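Local coordinates for hydrolase, putative (Plasmodium vivax, PDB 2B30), which is of uncertain function but belongs to the haloacid dehalogenase-like hydrolases and is probably a metal-dependent phosphatase, at residues V64-G69 / V73-A78; Q135-R140 / N144-D149; I184-S189 / T193-L198. All coordinates share one frame; numbering follows the deposited sequence.

Interaction 1: V64-G69 / V73-A78; sequences VSICTG and VGILSA
Ile66 on strand 63-67 of the core HAD sheet and Thr68, in the loop that follows, both meet Ile75 on helix 72-79. Everything converges on one atom, Ile75 CD1. The end of this side chain meets Thr68 tip to tip, with CD1 3.4 Å from Thr68 CG2, while it crosses Ile66 at a slant. The CG2 branch of Ile66 does the touching there, although its modelled approach is too short to be taken literally. The backbones stay well apart, the nearest alpha carbons being those of Thr68 and Ile75 at 8.8 Å.

Helix 72-79, with helix 81-87 after it, lies in the crossover between the parallel neighbouring strands 63-67 and 94-96, and Thr68, in the sequence CTG, matches the threonine of HAD motif II. Its side chain lies about 4 Å from that of the calcium ligand Asp35. With OG1 anti to the backbone N (chi1 -172°), the methyl is left for Ile75, and OG1 bonds to the backbone N of Arg70. Phe34 touches Thr68 and Ile75 alike. On the helix, Val73 O takes two bonds from Ser77, one from N and one from OG at 2.7 Å, which reach it from opposite faces of the carbonyl plane.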
ATOM      1  N   VAL A  64     -12.607  15.926  -8.447  1.00 34.08           N
ATOM      2  CA  VAL A  64     -12.912  14.636  -9.012  1.00 32.78           C
ATOM      3  C   VAL A  64     -11.660  14.117  -9.693  1.00 35.74           C
ATOM      4  O   VAL A  64     -11.005  14.840 -10.455  1.00 36.81           O
ATOM      5  CB  VAL A  64     -14.059  14.763 -10.011  1.00 31.82           C
ATOM      6  CG1 VAL A  64     -14.213  13.504 -10.858  1.00 30.64           C
ATOM      7  CG2 VAL A  64     -15.342  15.084  -9.274  1.00 32.52           C
ATOM      8  N   SER A  65     -11.323  12.868  -9.391  1.00 36.55           N
ATOM      9  CA  SER A  65     -10.179  12.203  -9.995  1.00 36.25           C
ATOM     10  C   SER A  65     -10.557  10.775 -10.364  1.00 36.54           C
ATOM     11  O   SER A  65     -10.999   9.988  -9.528  1.00 34.43           O
ATOM     12  CB  SER A  65      -8.980  12.191  -9.044  1.00 35.45           C
ATOM     13  OG  SER A  65      -7.975  11.321  -9.540  1.00 34.01           O
ATOM     14  N   ILE A  66     -10.379  10.444 -11.630  1.00 38.07           N
ATOM     15  CA  ILE A  66     -10.599   9.098 -12.064  1.00 40.27           C
ATOM     16  C   ILE A  66      -9.317   8.311 -11.845  1.00 42.39           C
ATOM     17  O   ILE A  66      -8.233   8.748 -12.217  1.00 48.03           O
ATOM     18  CB  ILE A  66     -11.084   9.071 -13.502  1.00 41.15           C
ATOM     19  CG1 ILE A  66     -12.533   9.579 -13.519  1.00 40.80           C
ATOM     20  CG2 ILE A  66     -11.001   7.655 -14.045  1.00 43.87           C
ATOM     21  CD1 ILE A  66     -13.074   9.877 -14.870  1.00 42.75           C
ATOM     22  N   CYS A  67      -9.452   7.157 -11.209  1.00 42.03           N
ATOM     23  CA  CYS A  67      -8.322   6.313 -10.877  1.00 40.95           C
ATOM     24  C   CYS A  67      -8.465   5.012 -11.659  1.00 41.66           C
ATOM     25  O   CYS A  67      -9.412   4.247 -11.437  1.00 43.05           O
ATOM     26  CB  CYS A  67      -8.312   6.071  -9.371  1.00 41.19           C
ATOM     27  SG  CYS A  67      -8.398   7.641  -8.416  1.00 42.21           S
ATOM     28  N   THR A  68      -7.547   4.770 -12.593  1.00 39.90           N
ATOM     29  CA  THR A  68      -7.710   3.654 -13.520  1.00 38.53           C
ATOM     30  C   THR A  68      -6.402   3.112 -14.053  1.00 36.04           C
ATOM     31  O   THR A  68      -5.363   3.764 -13.959  1.00 34.21           O
ATOM     32  CB  THR A  68      -8.565   4.073 -14.727  1.00 38.90           C
ATOM     33  OG1 THR A  68      -8.870   2.925 -15.542  1.00 38.91           O
ATOM     34  CG2 THR A  68      -7.834   5.144 -15.557  1.00 38.79           C
ATOM     35  N   GLY A  69      -6.489   1.914 -14.634  1.00 35.12           N
ATOM     36  CA  GLY A  69      -5.389   1.307 -15.373  1.00 34.81           C
ATOM     37  C   GLY A  69      -5.166   1.932 -16.739  1.00 34.71           C
ATOM     38  O   GLY A  69      -4.115   1.753 -17.332  1.00 37.55           O
ATOM     39  N   VAL A  73      -5.621   9.964 -22.093  1.00 37.48           N
ATOM     40  CA  VAL A  73      -6.210  10.051 -23.433  1.00 39.02           C
ATOM     41  C   VAL A  73      -7.128   8.861 -23.716  1.00 38.97           C
ATOM     42  O   VAL A  73      -8.097   8.986 -24.449  1.00 39.23           O
ATOM     43  CB  VAL A  73      -5.135  10.152 -24.564  1.00 38.42           C
ATOM     44  CG1 VAL A  73      -4.311  11.415 -24.420  1.00 38.62           C
ATOM     45  CG2 VAL A  73      -4.226   8.930 -24.583  1.00 41.20           C
ATOM     46  N   GLY A  74      -6.813   7.709 -23.137  1.00 40.10           N
ATOM     47  CA  GLY A  74      -7.674   6.543 -23.258  1.00 43.06           C
ATOM     48  C   GLY A  74      -9.036   6.833 -22.658  1.00 44.02           C
ATOM     49  O   GLY A  74     -10.067   6.480 -23.230  1.00 44.95           O
ATOM     50  N   ILE A  75      -9.025   7.503 -21.507  1.00 43.53           N
ATOM     51  CA  ILE A  75     -10.251   7.873 -20.811  1.00 44.08           C
ATOM     52  C   ILE A  75     -10.995   9.013 -21.505  1.00 44.44           C
ATOM     53  O   ILE A  75     -12.229   9.010 -21.536  1.00 41.93           O
ATOM     54  CB  ILE A  75      -9.959   8.182 -19.322  1.00 44.21           C
ATOM     55  CG1 ILE A  75     -10.433   7.008 -18.489  1.00 46.70           C
ATOM     56  CG2 ILE A  75     -10.641   9.458 -18.837  1.00 44.44           C
ATOM     57  CD1 ILE A  75     -10.100   7.132 -17.066  1.00 51.74           C
ATOM     58  N   LEU A  76     -10.245   9.976 -22.047  1.00 44.02           N
ATOM     59  CA  LEU A  76     -10.828  11.082 -22.801  1.00 43.92           C
ATOM     60  C   LEU A  76     -11.457  10.630 -24.123  1.00 43.57           C
ATOM     61  O   LEU A  76     -12.427  11.225 -24.578  1.00 44.82           O
ATOM     62  CB  LEU A  76      -9.782  12.157 -23.089  1.00 44.55           C
ATOM     63  CG  LEU A  76      -9.103  12.885 -21.927  1.00 42.77           C
ATOM     64  CD1 LEU A  76      -8.473  14.147 -22.459  1.00 40.57           C
ATOM     65  CD2 LEU A  76     -10.062  13.212 -20.790  1.00 43.18           C
ATOM     66  N   SER A  77     -10.904   9.595 -24.743  1.00 43.18           N
ATOM     67  CA  SER A  77     -11.504   9.028 -25.950  1.00 43.52           C
ATOM     68  C   SER A  77     -12.858   8.402 -25.622  1.00 43.88           C
ATOM     69  O   SER A  77     -13.879   8.755 -26.213  1.00 42.11           O
ATOM     70  CB  SER A  77     -10.588   7.972 -26.555  1.00 42.66           C
ATOM     71  OG  SER A  77      -9.325   8.533 -26.862  1.00 44.85           O
ATOM     72  N   ALA A  78     -12.846   7.488 -24.656  1.00 43.56           N
ATOM     73  CA  ALA A  78     -14.033   6.771 -24.243  1.00 42.86           C
ATOM     74  C   ALA A  78     -15.115   7.734 -23.807  1.00 45.15           C
ATOM     75  O   ALA A  78     -16.295   7.468 -24.028  1.00 49.55           O
ATOM     76  CB  ALA A  78     -13.702   5.819 -23.120  1.00 42.61           C
TER

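Interaction 2: Q135-R140 / N144-D149; sequences QTIFHR and NYVTED
Phe138 and Tyr145 form the hydrogen-bonded antiparallel pair of this hairpin, joined by two backbone bonds. Phe138 N gives a nearly straight bond to Tyr145 O (2.8 Å, 172° at the hydrogen), and Tyr145 N returns a more bent one to Phe138 O at 2.7 Å. Phe138 O also receives a CA-H contact from Asn144. Next along is the non-hydrogen-bonded pair of His139 with Asn144, whose alpha carbons are 4.3 Å apart.

The side-chain packing falls on two faces. On the face of His139 and Asn144, the two side chains run alongside each other, and Asn144 CB sits over one face of the imidazole, 3.5 Å from His139 CE1. The amide and ring planes are turned 59° apart. Asn144 CG stands between its backbone N and carbonyl carbon (chi1 67°), an orientation that carries the amide alongside Ile137 CG2. Its OD1 is bonded to Ser165 OG. Ile137 continues the row, with CG1 3.9 Å from Val146 CG1, and helix 155-160 covers it through Phe155 and Leu156.

The aromatic pair occupies the other face, but the rings do not stack on each other. Tyr145 O lies at the edge of the phenyl ring, in its plane. Thr136 CG2 lies over one face of the Phe138 ring, 3.6 Å above the plane and offset toward the rim. Arg140 CB comes to the edge of the tyrosine ring at CE2 (4.4 Å), and the arginine's NH1 makes a salt bridge to Asp112. Met173 of helix 170-173 touches both aromatic side chains.

Strands 136-140 and 143-147 form a beta hairpin in the cap domain, whose order of helices and strands matches the alpha/beta C2 cap of subfamily IIB HAD hydrolases.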
ATOM      1  N   GLN A 135       0.728 -10.257 -28.812  1.00 44.07           N
ATOM      2  CA  GLN A 135      -0.595  -9.992 -28.226  1.00 42.02           C
ATOM      3  C   GLN A 135      -0.500  -9.044 -27.024  1.00 41.32           C
ATOM      4  O   GLN A 135      -1.377  -9.039 -26.145  1.00 40.54           O
ATOM      5  CB  GLN A 135      -1.269 -11.304 -27.835  1.00 40.80           C
ATOM      6  CG  GLN A 135      -0.384 -12.225 -27.029  1.00 41.34           C
ATOM      7  CD  GLN A 135      -0.917 -13.631 -26.971  1.00 38.22           C
ATOM      8  OE1 GLN A 135      -0.457 -14.507 -27.704  1.00 38.19           O
ATOM      9  NE2 GLN A 135      -1.900 -13.855 -26.111  1.00 32.69           N
ATOM     10  N   THR A 136       0.547  -8.219 -27.028  1.00 40.63           N
ATOM     11  CA  THR A 136       0.892  -7.343 -25.906  1.00 42.15           C
ATOM     12  C   THR A 136       0.815  -5.870 -26.314  1.00 40.41           C
ATOM     13  O   THR A 136       1.441  -5.465 -27.285  1.00 40.59           O
ATOM     14  CB  THR A 136       2.321  -7.658 -25.405  1.00 42.76           C
ATOM     15  OG1 THR A 136       2.346  -8.984 -24.873  1.00 41.70           O
ATOM     16  CG2 THR A 136       2.775  -6.670 -24.321  1.00 45.22           C
ATOM     17  N   ILE A 137       0.057  -5.072 -25.564  1.00 39.01           N
ATOM     18  CA  ILE A 137      -0.061  -3.637 -25.846  1.00 38.08           C
ATOM     19  C   ILE A 137       0.934  -2.851 -24.998  1.00 36.70           C
ATOM     20  O   ILE A 137       0.882  -2.883 -23.770  1.00 36.73           O
ATOM     21  CB  ILE A 137      -1.491  -3.110 -25.598  1.00 36.90           C
ATOM     22  CG1 ILE A 137      -2.499  -3.958 -26.367  1.00 34.87           C
ATOM     23  CG2 ILE A 137      -1.594  -1.648 -26.043  1.00 34.87           C
ATOM     24  CD1 ILE A 137      -3.923  -3.745 -25.962  1.00 37.08           C
ATOM     25  N   PHE A 138       1.834  -2.144 -25.668  1.00 37.34           N
ATOM     26  CA  PHE A 138       2.946  -1.460 -25.004  1.00 38.49           C
ATOM     27  C   PHE A 138       2.593  -0.005 -24.751  1.00 38.74           C
ATOM     28  O   PHE A 138       2.316   0.728 -25.701  1.00 40.05           O
ATOM     29  CB  PHE A 138       4.191  -1.541 -25.873  1.00 37.84           C
ATOM     30  CG  PHE A 138       4.699  -2.937 -26.058  1.00 38.88           C
ATOM     31  CD1 PHE A 138       5.782  -3.396 -25.325  1.00 35.98           C
ATOM     32  CD2 PHE A 138       4.090  -3.796 -26.966  1.00 37.10           C
ATOM     33  CE1 PHE A 138       6.256  -4.676 -25.495  1.00 37.80           C
ATOM     34  CE2 PHE A 138       4.561  -5.082 -27.139  1.00 39.05           C
ATOM     35  CZ  PHE A 138       5.644  -5.526 -26.401  1.00 38.91           C
ATOM     36  N   HIS A 139       2.595   0.405 -23.482  1.00 36.90           N
ATOM     37  CA  HIS A 139       2.136   1.739 -23.100  1.00 37.02           C
ATOM     38  C   HIS A 139       3.292   2.616 -22.633  1.00 35.17           C
ATOM     39  O   HIS A 139       4.066   2.206 -21.772  1.00 36.99           O
ATOM     40  CB  HIS A 139       1.107   1.642 -21.971  1.00 37.99           C
ATOM     41  CG  HIS A 139      -0.215   1.076 -22.388  1.00 39.75           C
ATOM     42  ND1 HIS A 139      -1.253   1.864 -22.840  1.00 38.92           N
ATOM     43  CD2 HIS A 139      -0.684  -0.196 -22.387  1.00 41.11           C
ATOM     44  CE1 HIS A 139      -2.299   1.102 -23.106  1.00 38.76           C
ATOM     45  NE2 HIS A 139      -1.982  -0.152 -22.836  1.00 39.41           N
ATOM     46  N   ARG A 140       3.404   3.819 -23.195  1.00 33.49           N
ATOM     47  CA  ARG A 140       4.313   4.852 -22.672  1.00 32.60           C
ATOM     48  C   ARG A 140       3.613   6.199 -22.716  1.00 34.23           C
ATOM     49  O   ARG A 140       3.265   6.686 -23.794  1.00 33.60           O
ATOM     50  CB  ARG A 140       5.614   4.925 -23.472  1.00 31.68           C
ATOM     51  CG  ARG A 140       6.637   5.918 -22.925  1.00 34.38           C
ATOM     52  CD  ARG A 140       7.341   5.410 -21.655  1.00 37.00           C
ATOM     53  NE  ARG A 140       8.279   6.397 -21.110  1.00 36.35           N
ATOM     54  CZ  ARG A 140       7.917   7.490 -20.435  1.00 34.62           C
ATOM     55  NH1 ARG A 140       6.644   7.746 -20.180  1.00 34.44           N
ATOM     56  NH2 ARG A 140       8.840   8.334 -20.002  1.00 34.66           N
ATOM     57  N   ASN A 144       0.161   4.180 -26.895  1.00 39.01           N
ATOM     58  CA  ASN A 144       0.326   2.738 -26.820  1.00 39.87           C
ATOM     59  C   ASN A 144       0.611   2.129 -28.195  1.00 40.65           C
ATOM     60  O   ASN A 144       0.230   2.683 -29.226  1.00 39.25           O
ATOM     61  CB  ASN A 144      -0.875   2.085 -26.124  1.00 40.67           C
ATOM     62  CG  ASN A 144      -2.156   2.188 -26.924  1.00 40.39           C
ATOM     63  OD1 ASN A 144      -2.300   1.550 -27.960  1.00 42.67           O
ATOM     64  ND2 ASN A 144      -3.107   2.964 -26.424  1.00 42.39           N
ATOM     65  N   TYR A 145       1.312   1.003 -28.200  1.00 41.92           N
ATOM     66  CA  TYR A 145       1.841   0.448 -29.436  1.00 44.39           C
ATOM     67  C   TYR A 145       1.640  -1.052 -29.493  1.00 45.21           C
ATOM     68  O   TYR A 145       1.689  -1.722 -28.475  1.00 46.51           O
ATOM     69  CB  TYR A 145       3.335   0.761 -29.552  1.00 45.51           C
ATOM     70  CG  TYR A 145       3.698   2.177 -29.155  1.00 46.27           C
ATOM     71  CD1 TYR A 145       3.746   3.194 -30.101  1.00 46.06           C
ATOM     72  CD2 TYR A 145       3.984   2.498 -27.831  1.00 46.46           C
ATOM     73  CE1 TYR A 145       4.071   4.482 -29.743  1.00 45.10           C
ATOM     74  CE2 TYR A 145       4.305   3.791 -27.466  1.00 48.12           C
ATOM     75  CZ  TYR A 145       4.348   4.777 -28.435  1.00 47.29           C
ATOM     76  OH  TYR A 145       4.668   6.071 -28.109  1.00 49.24           O
ATOM     77  N   VAL A 146       1.416  -1.571 -30.693  1.00 47.24           N
ATOM     78  CA  VAL A 146       1.366  -3.016 -30.907  1.00 48.99           C
ATOM     79  C   VAL A 146       2.237  -3.421 -32.094  1.00 50.25           C
ATOM     80  O   VAL A 146       2.706  -2.582 -32.872  1.00 49.34           O
ATOM     81  CB  VAL A 146      -0.064  -3.518 -31.136  1.00 49.13           C
ATOM     82  CG1 VAL A 146      -0.929  -3.240 -29.902  1.00 49.72           C
ATOM     83  CG2 VAL A 146      -0.661  -2.898 -32.397  1.00 48.61           C
ATOM     84  N   THR A 147       2.444  -4.721 -32.230  1.00 50.96           N
ATOM     85  CA  THR A 147       3.352  -5.237 -33.237  1.00 51.12           C
ATOM     86  C   THR A 147       2.579  -5.537 -34.547  1.00 51.08           C
ATOM     87  O   THR A 147       1.378  -5.813 -34.505  1.00 52.12           O
ATOM     88  CB  THR A 147       4.113  -6.446 -32.649  1.00 50.20           C
ATOM     89  OG1 THR A 147       5.390  -6.576 -33.274  1.00 54.87           O
ATOM     90  CG2 THR A 147       3.335  -7.704 -32.796  1.00 50.07           C
ATOM     91  N   GLU A 148       3.266  -5.432 -35.692  1.00 51.58           N
ATOM     92  CA  GLU A 148       2.700  -5.694 -37.037  1.00 51.05           C
ATOM     93  C   GLU A 148       1.869  -6.972 -37.074  1.00 52.10           C
ATOM     94  O   GLU A 148       0.776  -6.996 -37.638  1.00 50.23           O
ATOM     95  CB  GLU A 148       3.823  -5.800 -38.084  1.00 50.81           C
ATOM     96  N   ASP A 149       2.397  -8.017 -36.439  1.00 53.58           N
ATOM     97  CA  ASP A 149       1.738  -9.322 -36.346  1.00 54.54           C
ATOM     98  C   ASP A 149       0.748  -9.470 -35.184  1.00 53.45           C
ATOM     99  O   ASP A 149       0.430 -10.589 -34.806  1.00 54.11           O
ATOM    100  CB  ASP A 149       2.805 -10.426 -36.242  1.00 56.30           C
ATOM    101  CG  ASP A 149       3.572 -10.619 -37.541  1.00 59.71           C
ATOM    102  OD1 ASP A 149       3.043 -11.310 -38.437  1.00 65.73           O
ATOM    103  OD2 ASP A 149       4.700 -10.090 -37.667  1.00 62.47           O
TER

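Interaction 3: I184-S189 / T193-L198; sequences IVLDPS and TVIGNL
Leu186 and Ile184, at the exit of strand 181-184, pack against one side of helix 191-201 in the strand-to-helix connection of the cap domain. The strand belongs to the six-stranded cap sheet, and the chain leaves it through an irregular segment before turning back as the helix. Val194, Ile195 and Leu198 supply the helix side of the contact. Val194 and Leu198, four residues apart, face the loop from one flank, and Ile195 joins from beside them by bringing the end of its side chain in.

The tight part centres on Leu186. Its CD2 methyl meets two residues of the helix, 3.6 Å from Ile195 CG1 and 4.2 Å from Val194 CG1. The leucine and isoleucine side chains cross obliquely, so that CD2 also approaches Ile195 CD1 (3.9 Å). The Ile195 side chain starts out to one side of the loop, and its CG1-CD1 branch comes round to Leu186 CD2. The backbones keep their distance, with 8.3 Å between the alpha carbons of Leu186 and Val194, and apolar side chains fill the interval. Leu127 and Tyr126 of helix 117-129 extend this packing, touching Ile184 and Leu198 respectively. The backbone of Leu186 is fixed separately, by a bond from its N to His215 ND1.

Toward the turn the contact loosens. Pro188, Ser189 and Thr193 are exposed to solvent, whereas Leu186 is buried, and the side chains of Ser189 and Thr193 make no contact with the opposite segment.

At the inner end, Leu198 carries CG anti to its backbone N (chi1 -166°), which sends the side chain toward the strand, and its CD2 meets Ile184 CD1 tip to tip at 3.8 Å.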
ATOM      1  N   ILE A 184      -0.971  -7.454 -21.470  1.00 47.83           N
ATOM      2  CA  ILE A 184      -0.945  -8.681 -22.262  1.00 48.09           C
ATOM      3  C   ILE A 184      -2.386  -9.172 -22.442  1.00 48.20           C
ATOM      4  O   ILE A 184      -3.034  -9.594 -21.481  1.00 48.27           O
ATOM      5  CB  ILE A 184      -0.069  -9.772 -21.603  1.00 47.74           C
ATOM      6  CG1 ILE A 184       1.335  -9.228 -21.300  1.00 46.48           C
ATOM      7  CG2 ILE A 184       0.048 -10.992 -22.508  1.00 48.71           C
ATOM      8  CD1 ILE A 184       2.256 -10.243 -20.635  1.00 46.36           C
ATOM      9  N   VAL A 185      -2.882  -9.089 -23.674  1.00 47.95           N
ATOM     10  CA  VAL A 185      -4.213  -9.582 -24.001  1.00 48.75           C
ATOM     11  C   VAL A 185      -4.167 -11.105 -24.062  1.00 49.10           C
ATOM     12  O   VAL A 185      -3.352 -11.685 -24.776  1.00 48.08           O
ATOM     13  CB  VAL A 185      -4.728  -8.988 -25.326  1.00 48.38           C
ATOM     14  CG1 VAL A 185      -6.015  -9.658 -25.752  1.00 49.26           C
ATOM     15  CG2 VAL A 185      -4.940  -7.485 -25.181  1.00 47.94           C
ATOM     16  N   LEU A 186      -5.040 -11.740 -23.292  1.00 51.94           N
ATOM     17  CA  LEU A 186      -4.975 -13.176 -23.071  1.00 55.53           C
ATOM     18  C   LEU A 186      -6.261 -13.881 -23.480  1.00 57.91           C
ATOM     19  O   LEU A 186      -7.365 -13.339 -23.364  1.00 58.29           O
ATOM     20  CB  LEU A 186      -4.631 -13.475 -21.603  1.00 54.75           C
ATOM     21  CG  LEU A 186      -3.221 -14.002 -21.276  1.00 56.67           C
ATOM     22  CD1 LEU A 186      -2.139 -13.499 -22.211  1.00 55.98           C
ATOM     23  CD2 LEU A 186      -2.847 -13.690 -19.823  1.00 57.88           C
ATOM     24  N   ASP A 187      -6.081 -15.099 -23.977  1.00 60.91           N
ATOM     25  CA  ASP A 187      -7.166 -15.959 -24.401  1.00 62.96           C
ATOM     26  C   ASP A 187      -7.736 -16.592 -23.136  1.00 63.98           C
ATOM     27  O   ASP A 187      -6.992 -17.241 -22.392  1.00 64.85           O
ATOM     28  CB  ASP A 187      -6.594 -17.026 -25.340  1.00 64.53           C
ATOM     29  CG  ASP A 187      -7.656 -17.779 -26.103  1.00 66.37           C
ATOM     30  OD1 ASP A 187      -8.755 -17.997 -25.550  1.00 69.80           O
ATOM     31  OD2 ASP A 187      -7.373 -18.173 -27.255  1.00 65.71           O
ATOM     32  N   PRO A 188      -9.049 -16.416 -22.876  1.00 64.47           N
ATOM     33  CA  PRO A 188      -9.622 -16.881 -21.604  1.00 63.80           C
ATOM     34  C   PRO A 188      -9.290 -18.338 -21.240  1.00 64.32           C
ATOM     35  O   PRO A 188      -9.509 -18.744 -20.105  1.00 64.00           O
ATOM     36  CB  PRO A 188     -11.131 -16.692 -21.801  1.00 63.56           C
ATOM     37  CG  PRO A 188     -11.322 -16.451 -23.263  1.00 64.62           C
ATOM     38  CD  PRO A 188     -10.077 -15.793 -23.727  1.00 65.24           C
ATOM     39  N   SER A 189      -8.786 -19.115 -22.195  1.00 65.51           N
ATOM     40  CA  SER A 189      -8.178 -20.411 -21.902  1.00 67.05           C
ATOM     41  C   SER A 189      -6.987 -20.219 -20.985  1.00 67.77           C
ATOM     42  O   SER A 189      -7.002 -20.629 -19.827  1.00 69.90           O
ATOM     43  CB  SER A 189      -7.672 -21.093 -23.184  1.00 66.71           C
ATOM     44  OG  SER A 189      -8.713 -21.323 -24.106  1.00 69.78           O
ATOM     45  N   THR A 193      -2.955 -19.991 -16.640  1.00 60.82           N
ATOM     46  CA  THR A 193      -1.644 -20.608 -16.923  1.00 60.17           C
ATOM     47  C   THR A 193      -0.537 -19.581 -17.157  1.00 58.89           C
ATOM     48  O   THR A 193       0.514 -19.630 -16.517  1.00 58.61           O
ATOM     49  CB  THR A 193      -1.693 -21.532 -18.171  1.00 60.35           C
ATOM     50  OG1 THR A 193      -2.919 -22.278 -18.186  1.00 60.48           O
ATOM     51  CG2 THR A 193      -0.506 -22.491 -18.176  1.00 59.46           C
ATOM     52  N   VAL A 194      -0.781 -18.659 -18.083  1.00 57.57           N
ATOM     53  CA  VAL A 194       0.226 -17.679 -18.483  1.00 55.58           C
ATOM     54  C   VAL A 194       0.521 -16.674 -17.374  1.00 53.47           C
ATOM     55  O   VAL A 194       1.687 -16.341 -17.153  1.00 55.57           O
ATOM     56  CB  VAL A 194      -0.176 -16.927 -19.778  1.00 56.15           C
ATOM     57  CG1 VAL A 194       0.760 -15.740 -20.044  1.00 54.74           C
ATOM     58  CG2 VAL A 194      -0.178 -17.890 -20.972  1.00 55.87           C
ATOM     59  N   ILE A 195      -0.508 -16.190 -16.681  1.00 49.56           N
ATOM     60  CA  ILE A 195      -0.283 -15.229 -15.599  1.00 46.95           C
ATOM     61  C   ILE A 195       0.430 -15.897 -14.431  1.00 47.75           C
ATOM     62  O   ILE A 195       1.341 -15.306 -13.841  1.00 48.69           O
ATOM     63  CB  ILE A 195      -1.569 -14.573 -15.128  1.00 46.15           C
ATOM     64  CG1 ILE A 195      -2.142 -13.713 -16.257  1.00 47.56           C
ATOM     65  CG2 ILE A 195      -1.301 -13.720 -13.886  1.00 43.58           C
ATOM     66  CD1 ILE A 195      -3.584 -13.314 -16.050  1.00 50.63           C
ATOM     67  N   GLY A 196       0.039 -17.132 -14.118  1.00 46.98           N
ATOM     68  CA  GLY A 196       0.753 -17.937 -13.124  1.00 46.04           C
ATOM     69  C   GLY A 196       2.257 -17.921 -13.330  1.00 45.43           C
ATOM     70  O   GLY A 196       2.999 -17.497 -12.453  1.00 43.61           O
ATOM     71  N   ASN A 197       2.702 -18.361 -14.505  1.00 47.27           N
ATOM     72  CA  ASN A 197       4.141 -18.394 -14.832  1.00 49.78           C
ATOM     73  C   ASN A 197       4.765 -17.006 -14.865  1.00 50.49           C
ATOM     74  O   ASN A 197       5.958 -16.845 -14.586  1.00 50.23           O
ATOM     75  CB  ASN A 197       4.386 -19.075 -16.183  1.00 50.56           C
ATOM     76  CG  ASN A 197       3.658 -20.397 -16.309  1.00 51.18           C
ATOM     77  OD1 ASN A 197       3.698 -21.228 -15.407  1.00 53.15           O
ATOM     78  ND2 ASN A 197       2.969 -20.587 -17.424  1.00 53.20           N
ATOM     79  N   LEU A 198       3.958 -16.011 -15.228  1.00 51.83           N
ATOM     80  CA  LEU A 198       4.405 -14.618 -15.238  1.00 52.32           C
ATOM     81  C   LEU A 198       4.615 -14.115 -13.800  1.00 52.34           C
ATOM     82  O   LEU A 198       5.643 -13.504 -13.484  1.00 52.09           O
ATOM     83  CB  LEU A 198       3.391 -13.742 -15.987  1.00 52.05           C
ATOM     84  CG  LEU A 198       3.785 -12.325 -16.410  1.00 49.78           C
ATOM     85  CD1 LEU A 198       5.015 -12.316 -17.309  1.00 47.35           C
ATOM     86  CD2 LEU A 198       2.606 -11.670 -17.118  1.00 50.45           C
TER

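Overall arrangement
Along the chain the three contacts follow in series. Interaction 1 belongs to the core domain with the calcium site, whereas interactions 2 and 3 belong to the cap, inserted between core strands 109-112 and 243-247. Centres of interactions 1 and 2 are 19 Å apart, and those of 1 and 3 are 25 Å apart, without touching. Interactions 2 and 3, 16 Å apart between centres, share the cap sheet: strand 136-140 pairs antiparallel with strand 181-184, and Gln135 O lies 2.9 Å from Val185 N, a probable hydrogen bond. In HAD enzymes of this kind, the cap commonly shapes access to a core active site, consistent with this two-domain layout.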